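Local coordinates for protein DNA polymerase III, beta subunit (Thermotoga maritima, PDB 1VPK) that probably tethers DNA polymerase and other proteins to DNA and confers processivity, as a ring-shaped head-to-tail homodimer around the duplex, at residues A[61-66]-A[207-212]; A[167-172]-A[180-185]; A[203-208]-A[243-248]. All coordinates share one frame; numbering follows the deposited sequence.

Interaction 1. Residues A[61-66]-A[207-212]; sequences LETGVK and LKSMKE
Thr-63 and Ser-209 meet through their hydroxyls, OG1 of Thr-63 lying 2.7 Å from OG of Ser-209, within hydrogen-bonding distance. Threonine suits this place because its two branches do different work. With OG1 beside its own backbone N (chi1 -52°), the hydroxyl meets the serine, while CG2, anti to that N, packs 3.9 Å from CG of Glu-212, one helical turn further on. Small Ser-209 lets strand and helix come close, Thr-63 CA lying 5.8 Å from Ser-209 CA. Val-65, two residues along the strand and again directed at the helix, meets Glu-212 tip to tip, with Val-65 CG2 3.3 Å from Glu-212 OE2. The glutamate chain leaves the helix extended and then bends at chi2 (55°), which places CD beside the valine; its other oxygen, OE1, is held by Asn-215 ND2. On the loop side, the methylene CG of Glu-62 lies 3.8 Å from Ser-209 OG, and the Glu-62 carboxylate continues past, where OE1 hydrogen-bonds Ser-206 OG. Lys-208 sends its ammonium elsewhere, to a salt bridge with Asp-60 and to Leu-33 O. The axes of strand 63-66 and helix 207-212 come within 9.3 Å, 23° from parallel. This is helix-on-sheet packing across a domain boundary, a central-domain helix laid against an N-terminal-domain strand, in keeping with the helix-lined, sheet-backed ring of the beta subunit.

Interaction 2. Residues A[167-172]-A[180-185]; sequences NGVFWE and LVASDG
The indole of Trp-171 carries Leu-180 CD2 over one face, while Val-169 O lies in plane at its edge. Leu-180 CD2 is 3.6 Å from the centroid of the five-membered ring of Trp-171 and 14° off the normal, a CH-pi contact between cross-strand neighbours of a beta hairpin formed by strands 168-174 and 177-183. Trp-171 and Leu-180 form a non-hydrogen-bonded pair and point the same way, so one methyl of the branched leucine can lie on the broad ring; Phe-203 also stacks with the indole, and helix 143-153 touches Leu-180. The phenyl of Phe-170, on the other face of the sheet, behaves differently. Its CG is anti to the backbone N (chi1 -169°), and the ring turns away from Val-181 to stack with Phe-252. What meets Val-181 is the base of the side chain, Phe-170 CB to Val-181 CB at 4.4 Å. Between these two residues run the paired backbone bonds of an antiparallel hydrogen-bonded pair: Phe-170 N to Val-181 O at 2.8 Å and nearly straight (174°), and Val-181 N to Phe-170 O at 2.9 Å. Valine, broad close to the backbone and well suited to a strand, fills the adjoining position, Val-169 CG1 packing 4.0 Å from Leu-180 CB. Toward Gly-168 direct backbone bonding gives way to a water, which accepts from Ser-183 N at 2.9 Å and sits next to Gly-168 O. The strand then closes with an ST turn, Ser-183 OG accepting from Gly-185 N at 3.1 Å.

Interaction 3. Residues A[203-208]-A[243-248]; sequences FLLSLK and TVMRVV
This is a mixed backbone and apolar contact at a sheet edge, where strand 201-206, outermost in its antiparallel sheet within the chain, meets the chain leaving strand 241-246 of a neighbouring sheet. The touching parts run 100° apart and share one direct bond, Val-248 N to Leu-204 O, at 2.7 Å and almost straight (178°), with the donor tilted from the carbonyl plane. Aliphatic side chains fill the corner. Leu-205 has its CG anti to the carbonyl carbon (chi1 -62°), and its side chain crosses those of Met-245 and Val-247 at about a right angle. Leucine's two methyls spread over both neighbours: CD1 lies 4.1 Å from Met-245 SD, while CD2 packs 4.0 Å from Val-247 CG2 and also meets Met-245 CB. Flexible methionine, bent at chi3, brings CE near Leu-205 CD1 too. The side chains of Leu-204 and Val-248 cross obliquely, Leu-204 CD2 3.6 Å from Val-248 CB. The compact valine then fits its CG2 against Ser-206 N at 3.4 Å. Ser-206 is the N-cap of helix 207-218, its OG accepting from Ser-209 N. Two waters complete the seam: one joins Leu-204 N to Val-248 O, and the other accepts from Ser-206 N and donates to Arg-246 O at 2.7 Å.

How the interactions relate
All three contacts are largely buried, but interaction 3 reaches nearest the surface, with Val-247 and Val-248 partly exposed and Arg-246 exposed. Interaction 2 is ordinary hairpin pairing inside one sheet, ruled by backbone bonds and aromatic packing. Interaction 1 instead lays a helix on a strand through side chains alone, and interaction 3 joins two sheets partly through water. The three form a continuous block: Val-169 N bonds Leu-205 O, tying 167-172 to 203-208, while Glu-62 O takes Arg-246 N, tying 61-66 to 243-248. Interactions 1 and 3 also share helix 207-218. Of the three, interaction 1 alone has segments in both N-terminal and central domains, which the sheet of strands 63-68 and 241-246 also joins.

Interaction 1. Residues A[61-66]-A[207-212]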
loop_
_atom_site.group_PDB
_atom_site.type_symbol
_atom_site.label_atom_id
_atom_site.label_comp_id
_atom_site.label_asym_id
_atom_site.label_seq_id
_atom_site.Cartn_x
_atom_site.Cartn_y
_atom_site.Cartn_z
ATOM N N LEU A 61 7.777 28.713 6.486
ATOM C CA LEU A 61 7.662 29.853 7.401
ATOM C C LEU A 61 7.476 29.500 8.885
ATOM O O LEU A 61 7.595 30.376 9.761
ATOM C CB LEU A 61 6.573 30.859 6.960
ATOM C CG LEU A 61 6.626 31.413 5.511
ATOM C CD1 LEU A 61 5.659 32.521 5.387
ATOM C CD2 LEU A 61 8.011 31.902 5.166
ATOM N N GLU A 62 7.193 28.239 9.192
ATOM C CA GLU A 62 7.192 27.785 10.596
ATOM C C GLU A 62 8.422 26.907 10.858
ATOM O O GLU A 62 9.046 27.060 11.903
ATOM C CB GLU A 62 5.899 27.022 10.926
ATOM C CG GLU A 62 5.997 26.182 12.225
ATOM C CD GLU A 62 4.707 25.429 12.537
ATOM O OE1 GLU A 62 4.414 24.435 11.802
ATOM O OE2 GLU A 62 4.025 25.856 13.515
ATOM N N THR A 63 8.754 26.005 9.919
ATOM C CA THR A 63 9.994 25.213 9.953
ATOM C C THR A 63 10.905 25.661 8.774
ATOM O O THR A 63 10.413 25.874 7.661
ATOM C CB THR A 63 9.684 23.677 9.820
ATOM O OG1 THR A 63 8.697 23.251 10.764
ATOM C CG2 THR A 63 10.988 22.807 9.961
ATOM N N GLY A 64 12.195 25.821 9.015
ATOM C CA GLY A 64 13.188 26.126 7.989
ATOM C C GLY A 64 14.376 25.206 8.124
ATOM O O GLY A 64 14.811 24.860 9.263
ATOM N N VAL A 65 14.899 24.754 6.989
ATOM C CA VAL A 65 16.040 23.858 6.971
ATOM C C VAL A 65 17.056 24.437 6.032
ATOM O O VAL A 65 16.699 24.807 4.909
ATOM C CB VAL A 65 15.686 22.502 6.408
ATOM C CG1 VAL A 65 16.971 21.600 6.334
ATOM C CG2 VAL A 65 14.644 21.835 7.236
ATOM N N LYS A 66 18.303 24.529 6.488
ATOM C CA LYS A 66 19.427 24.968 5.663
ATOM C C LYS A 66 20.450 23.825 5.726
ATOM O O LYS A 66 21.048 23.567 6.781
ATOM C CB LYS A 66 20.019 26.263 6.218
ATOM C CG LYS A 66 21.097 26.892 5.333
ATOM C CD LYS A 66 21.693 28.169 5.930
ATOM C CE LYS A 66 22.570 28.851 4.914
ATOM N NZ LYS A 66 23.157 30.166 5.376
ATOM N N LEU A 207 3.049 19.410 14.689
ATOM C CA LEU A 207 3.213 18.093 14.119
ATOM C C LEU A 207 4.042 18.152 12.840
ATOM O O LEU A 207 4.923 17.308 12.650
ATOM C CB LEU A 207 1.854 17.456 13.859
ATOM C CG LEU A 207 1.836 16.020 13.316
ATOM C CD1 LEU A 207 2.671 15.085 14.160
ATOM C CD2 LEU A 207 0.413 15.583 13.264
ATOM N N LYS A 208 3.806 19.166 12.001
ATOM C CA LYS A 208 4.605 19.348 10.791
ATOM C C LYS A 208 6.112 19.544 11.118
ATOM O O LYS A 208 6.965 18.954 10.470
ATOM C CB LYS A 208 4.062 20.465 9.895
ATOM C CG LYS A 208 4.942 20.634 8.638
ATOM C CD LYS A 208 4.251 20.721 7.321
ATOM C CE LYS A 208 5.269 21.067 6.204
ATOM N NZ LYS A 208 4.813 22.165 5.389
ATOM N N SER A 209 6.417 20.312 12.162
ATOM C CA SER A 209 7.790 20.527 12.576
ATOM C C SER A 209 8.419 19.213 13.035
ATOM O O SER A 209 9.534 18.890 12.666
ATOM C CB SER A 209 7.876 21.567 13.688
ATOM O OG SER A 209 7.674 22.876 13.211
ATOM N N MET A 210 7.652 18.444 13.793
ATOM C CA MET A 210 8.078 17.154 14.328
ATOM C C MET A 210 8.346 16.057 13.326
ATOM O O MET A 210 9.259 15.256 13.530
ATOM C CB MET A 210 7.062 16.693 15.386
ATOM C CG MET A 210 7.120 17.551 16.641
ATOM S SD MET A 210 8.723 17.557 17.454
ATOM C CE MET A 210 8.999 15.833 17.931
ATOM N N LYS A 211 7.583 16.053 12.232
ATOM C CA LYS A 211 7.838 15.181 11.102
ATOM C C LYS A 211 9.153 15.528 10.376
ATOM O O LYS A 211 9.863 14.646 9.847
ATOM C CB LYS A 211 6.640 15.222 10.154
ATOM C CG LYS A 211 5.402 14.511 10.780
ATOM C CD LYS A 211 4.220 14.436 9.811
ATOM C CE LYS A 211 2.849 13.928 10.439
ATOM N NZ LYS A 211 1.671 14.580 9.676
ATOM N N GLU A 212 9.509 16.804 10.383
ATOM C CA GLU A 212 10.803 17.185 9.857
ATOM C C GLU A 212 11.883 16.730 10.851
ATOM O O GLU A 212 12.914 16.250 10.431
ATOM C CB GLU A 212 10.877 18.692 9.535
ATOM C CG GLU A 212 12.250 19.172 9.098
ATOM C CD GLU A 212 12.877 18.430 7.910
ATOM O OE1 GLU A 212 12.219 17.725 7.103
ATOM O OE2 GLU A 212 14.083 18.622 7.727
#

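Interaction 2. Residues A[167-172]-A[180-185]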
loop_
_atom_site.group_PDB
_atom_site.type_symbol
_atom_site.label_atom_id
_atom_site.label_comp_id
_atom_site.label_asym_id
_atom_site.label_seq_id
_atom_site.Cartn_x
_atom_site.Cartn_y
_atom_site.Cartn_z
ATOM N N ASN A 167 -1.846 19.553 18.118
ATOM C CA ASN A 167 -1.275 19.258 16.817
ATOM C C ASN A 167 0.260 19.401 16.885
ATOM O O ASN A 167 0.863 20.319 16.295
ATOM C CB ASN A 167 -1.866 20.222 15.771
ATOM C CG ASN A 167 -1.382 19.926 14.342
ATOM O OD1 ASN A 167 -0.875 20.800 13.677
ATOM N ND2 ASN A 167 -1.525 18.656 13.896
ATOM N N GLY A 168 0.880 18.502 17.644
ATOM C CA GLY A 168 2.299 18.607 17.914
ATOM C C GLY A 168 2.746 17.735 19.056
ATOM O O GLY A 168 1.978 16.909 19.585
ATOM N N VAL A 169 4.010 17.910 19.422
ATOM C CA VAL A 169 4.622 17.180 20.506
ATOM C C VAL A 169 5.222 18.187 21.469
ATOM O O VAL A 169 5.893 19.141 21.069
ATOM C CB VAL A 169 5.746 16.237 20.037
ATOM C CG1 VAL A 169 6.376 15.470 21.251
ATOM C CG2 VAL A 169 5.251 15.261 18.978
ATOM N N PHE A 170 4.956 17.938 22.741
ATOM C CA PHE A 170 5.370 18.805 23.827
ATOM C C PHE A 170 6.672 18.274 24.392
ATOM O O PHE A 170 6.797 17.079 24.698
ATOM C CB PHE A 170 4.243 18.866 24.885
ATOM C CG PHE A 170 4.438 19.942 25.935
ATOM C CD1 PHE A 170 4.514 21.285 25.582
ATOM C CD2 PHE A 170 4.509 19.604 27.286
ATOM C CE1 PHE A 170 4.689 22.255 26.550
ATOM C CE2 PHE A 170 4.695 20.591 28.261
ATOM C CZ PHE A 170 4.775 21.900 27.890
ATOM N N TRP A 171 7.642 19.167 24.545
ATOM C CA TRP A 171 8.944 18.825 25.081
ATOM C C TRP A 171 9.069 19.415 26.472
ATOM O O TRP A 171 8.856 20.607 26.634
ATOM C CB TRP A 171 10.062 19.410 24.212
ATOM C CG TRP A 171 10.127 18.925 22.802
ATOM C CD1 TRP A 171 9.117 18.902 21.892
ATOM C CD2 TRP A 171 11.304 18.478 22.109
ATOM N NE1 TRP A 171 9.579 18.402 20.679
ATOM C CE2 TRP A 171 10.919 18.135 20.797
ATOM C CE3 TRP A 171 12.645 18.320 22.481
ATOM C CZ2 TRP A 171 11.839 17.662 19.846
ATOM C CZ3 TRP A 171 13.536 17.798 21.562
ATOM C CH2 TRP A 171 13.132 17.498 20.249
ATOM N N GLU A 172 9.464 18.588 27.456
ATOM C CA GLU A 172 9.791 19.048 28.794
ATOM C C GLU A 172 11.190 18.643 29.174
ATOM O O GLU A 172 11.523 17.435 29.226
ATOM C CB GLU A 172 8.857 18.444 29.828
ATOM C CG GLU A 172 7.442 18.931 29.731
ATOM C CD GLU A 172 6.565 18.208 30.745
ATOM O OE1 GLU A 172 6.953 18.104 31.910
ATOM O OE2 GLU A 172 5.510 17.704 30.354
ATOM N N LEU A 180 8.878 13.715 26.236
ATOM C CA LEU A 180 8.054 14.086 25.145
ATOM C C LEU A 180 6.644 13.594 25.376
ATOM O O LEU A 180 6.455 12.480 25.847
ATOM C CB LEU A 180 8.581 13.437 23.871
ATOM C CG LEU A 180 9.972 13.809 23.385
ATOM C CD1 LEU A 180 10.216 13.123 22.008
ATOM C CD2 LEU A 180 10.119 15.340 23.296
ATOM N N VAL A 181 5.665 14.420 25.019
ATOM C CA VAL A 181 4.258 14.089 25.214
ATOM C C VAL A 181 3.457 14.476 23.992
ATOM O O VAL A 181 3.664 15.523 23.425
ATOM C CB VAL A 181 3.642 14.823 26.433
ATOM C CG1 VAL A 181 2.281 14.184 26.834
ATOM C CG2 VAL A 181 4.559 14.743 27.613
ATOM N N ALA A 182 2.525 13.625 23.608
ATOM C CA ALA A 182 1.612 13.949 22.529
ATOM C C ALA A 182 0.260 13.393 22.864
ATOM O O ALA A 182 0.160 12.320 23.494
ATOM C CB ALA A 182 2.119 13.362 21.173
ATOM N N SER A 183 -0.782 14.104 22.436
ATOM C CA SER A 183 -2.154 13.700 22.703
ATOM C C SER A 183 -3.090 14.293 21.667
ATOM O O SER A 183 -2.768 15.318 21.064
ATOM C CB SER A 183 -2.596 14.209 24.077
ATOM O OG SER A 183 -3.961 13.899 24.292
ATOM N N ASP A 184 -4.249 13.660 21.498
ATOM C CA ASP A 184 -5.274 14.148 20.627
ATOM C C ASP A 184 -6.594 14.323 21.351
ATOM O O ASP A 184 -7.654 14.461 20.711
ATOM C CB ASP A 184 -5.429 13.228 19.418
ATOM C CG ASP A 184 -5.985 11.845 19.764
ATOM O OD1 ASP A 184 -6.290 11.518 20.955
ATOM O OD2 ASP A 184 -6.095 11.070 18.797
ATOM N N GLY A 185 -6.544 14.315 22.684
ATOM C CA GLY A 185 -7.766 14.437 23.489
ATOM C C GLY A 185 -8.465 13.125 23.803
ATOM O O GLY A 185 -9.244 13.033 24.761
HETATM O O HOH W 1 -0.046 16.505 21.021
#

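Interaction 3. Residues A[203-208]-A[243-248]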
loop_
_atom_site.group_PDB
_atom_site.type_symbol
_atom_site.label_atom_id
_atom_site.label_comp_id
_atom_site.label_asym_id
_atom_site.label_seq_id
_atom_site.Cartn_x
_atom_site.Cartn_y
_atom_site.Cartn_z
ATOM N N PHE A 203 8.307 23.509 25.684
ATOM C CA PHE A 203 7.789 24.136 24.485
ATOM C C PHE A 203 6.982 23.108 23.665
ATOM O O PHE A 203 7.194 21.903 23.762
ATOM C CB PHE A 203 8.934 24.702 23.646
ATOM C CG PHE A 203 10.075 23.728 23.391
ATOM C CD1 PHE A 203 10.024 22.831 22.312
ATOM C CD2 PHE A 203 11.211 23.741 24.221
ATOM C CE1 PHE A 203 11.061 21.947 22.074
ATOM C CE2 PHE A 203 12.270 22.872 23.982
ATOM C CZ PHE A 203 12.200 21.966 22.929
ATOM N N LEU A 204 6.080 23.613 22.834
ATOM C CA LEU A 204 5.310 22.787 21.917
ATOM C C LEU A 204 5.829 23.011 20.491
ATOM O O LEU A 204 5.957 24.142 20.045
ATOM C CB LEU A 204 3.852 23.187 22.012
ATOM C CG LEU A 204 2.828 22.457 21.146
ATOM C CD1 LEU A 204 2.728 21.004 21.422
ATOM C CD2 LEU A 204 1.468 23.128 21.285
ATOM N N LEU A 205 6.183 21.933 19.809
ATOM C CA LEU A 205 6.469 22.006 18.382
ATOM C C LEU A 205 5.319 21.339 17.632
ATOM O O LEU A 205 4.761 20.310 18.090
ATOM C CB LEU A 205 7.805 21.330 18.059
ATOM C CG LEU A 205 9.085 21.918 18.691
ATOM C CD1 LEU A 205 10.267 21.066 18.303
ATOM C CD2 LEU A 205 9.322 23.410 18.327
ATOM N N SER A 206 4.959 21.930 16.497
ATOM C CA SER A 206 3.836 21.483 15.656
ATOM C C SER A 206 4.111 20.094 15.109
ATOM O O SER A 206 5.272 19.647 15.045
ATOM C CB SER A 206 3.573 22.448 14.477
ATOM O OG SER A 206 4.519 22.261 13.397
ATOM N N LEU A 207 3.049 19.410 14.689
ATOM C CA LEU A 207 3.213 18.093 14.119
ATOM C C LEU A 207 4.042 18.152 12.840
ATOM O O LEU A 207 4.923 17.308 12.650
ATOM C CB LEU A 207 1.854 17.456 13.859
ATOM C CG LEU A 207 1.836 16.020 13.316
ATOM C CD1 LEU A 207 2.671 15.085 14.160
ATOM C CD2 LEU A 207 0.413 15.583 13.264
ATOM N N LYS A 208 3.806 19.166 12.001
ATOM C CA LYS A 208 4.605 19.348 10.791
ATOM C C LYS A 208 6.112 19.544 11.118
ATOM O O LYS A 208 6.965 18.954 10.470
ATOM C CB LYS A 208 4.062 20.465 9.895
ATOM C CG LYS A 208 4.942 20.634 8.638
ATOM C CD LYS A 208 4.251 20.721 7.321
ATOM C CE LYS A 208 5.269 21.067 6.204
ATOM N NZ LYS A 208 4.813 22.165 5.389
ATOM N N THR A 243 18.148 22.987 11.293
ATOM C CA THR A 243 16.704 23.034 11.264
ATOM C C THR A 243 16.239 23.957 12.379
ATOM O O THR A 243 16.659 23.787 13.505
ATOM C CB THR A 243 16.113 21.618 11.435
ATOM O OG1 THR A 243 16.555 20.791 10.344
ATOM C CG2 THR A 243 14.608 21.640 11.445
ATOM N N VAL A 244 15.350 24.901 12.056
ATOM C CA VAL A 244 14.840 25.857 13.018
ATOM C C VAL A 244 13.341 25.862 12.919
ATOM O O VAL A 244 12.765 25.843 11.821
ATOM C CB VAL A 244 15.434 27.290 12.865
ATOM C CG1 VAL A 244 14.984 27.952 11.532
ATOM C CG2 VAL A 244 15.024 28.157 14.031
ATOM N N MET A 245 12.695 25.819 14.068
ATOM C CA MET A 245 11.240 25.709 14.117
ATOM C C MET A 245 10.688 26.731 15.065
ATOM O O MET A 245 11.165 26.824 16.198
ATOM C CB MET A 245 10.861 24.330 14.612
ATOM C CG MET A 245 11.202 23.252 13.677
ATOM S SD MET A 245 11.566 21.659 14.421
ATOM C CE MET A 245 13.060 22.024 15.386
ATOM N N ARG A 246 9.674 27.487 14.645
ATOM C CA ARG A 246 8.976 28.382 15.585
ATOM C C ARG A 246 8.086 27.573 16.475
ATOM O O ARG A 246 7.335 26.724 16.025
ATOM C CB ARG A 246 8.137 29.457 14.897
ATOM C CG ARG A 246 8.998 30.456 14.053
ATOM C CD ARG A 246 8.131 31.373 13.164
ATOM N NE ARG A 246 7.083 32.087 13.918
ATOM C CZ ARG A 246 7.262 33.244 14.564
ATOM N NH1 ARG A 246 8.456 33.837 14.583
ATOM N NH2 ARG A 246 6.244 33.816 15.199
ATOM N N VAL A 247 8.149 27.897 17.757
ATOM C CA VAL A 247 7.431 27.195 18.807
ATOM C C VAL A 247 5.918 27.434 18.687
ATOM O O VAL A 247 5.527 28.466 18.197
ATOM C CB VAL A 247 8.083 27.699 20.133
ATOM C CG1 VAL A 247 7.119 28.173 21.156
ATOM C CG2 VAL A 247 9.109 26.702 20.557
ATOM N N VAL A 248 5.060 26.494 19.050
ATOM C CA VAL A 248 3.638 26.791 18.914
ATOM C C VAL A 248 3.153 27.810 19.981
ATOM O O VAL A 248 3.416 27.659 21.164
ATOM C CB VAL A 248 2.783 25.543 18.922
ATOM C CG1 VAL A 248 1.321 25.909 18.741
ATOM C CG2 VAL A 248 3.242 24.593 17.804
HETATM O O HOH W 2 5.169 26.353 22.898
HETATM O O HOH W 3 6.581 24.240 15.397
#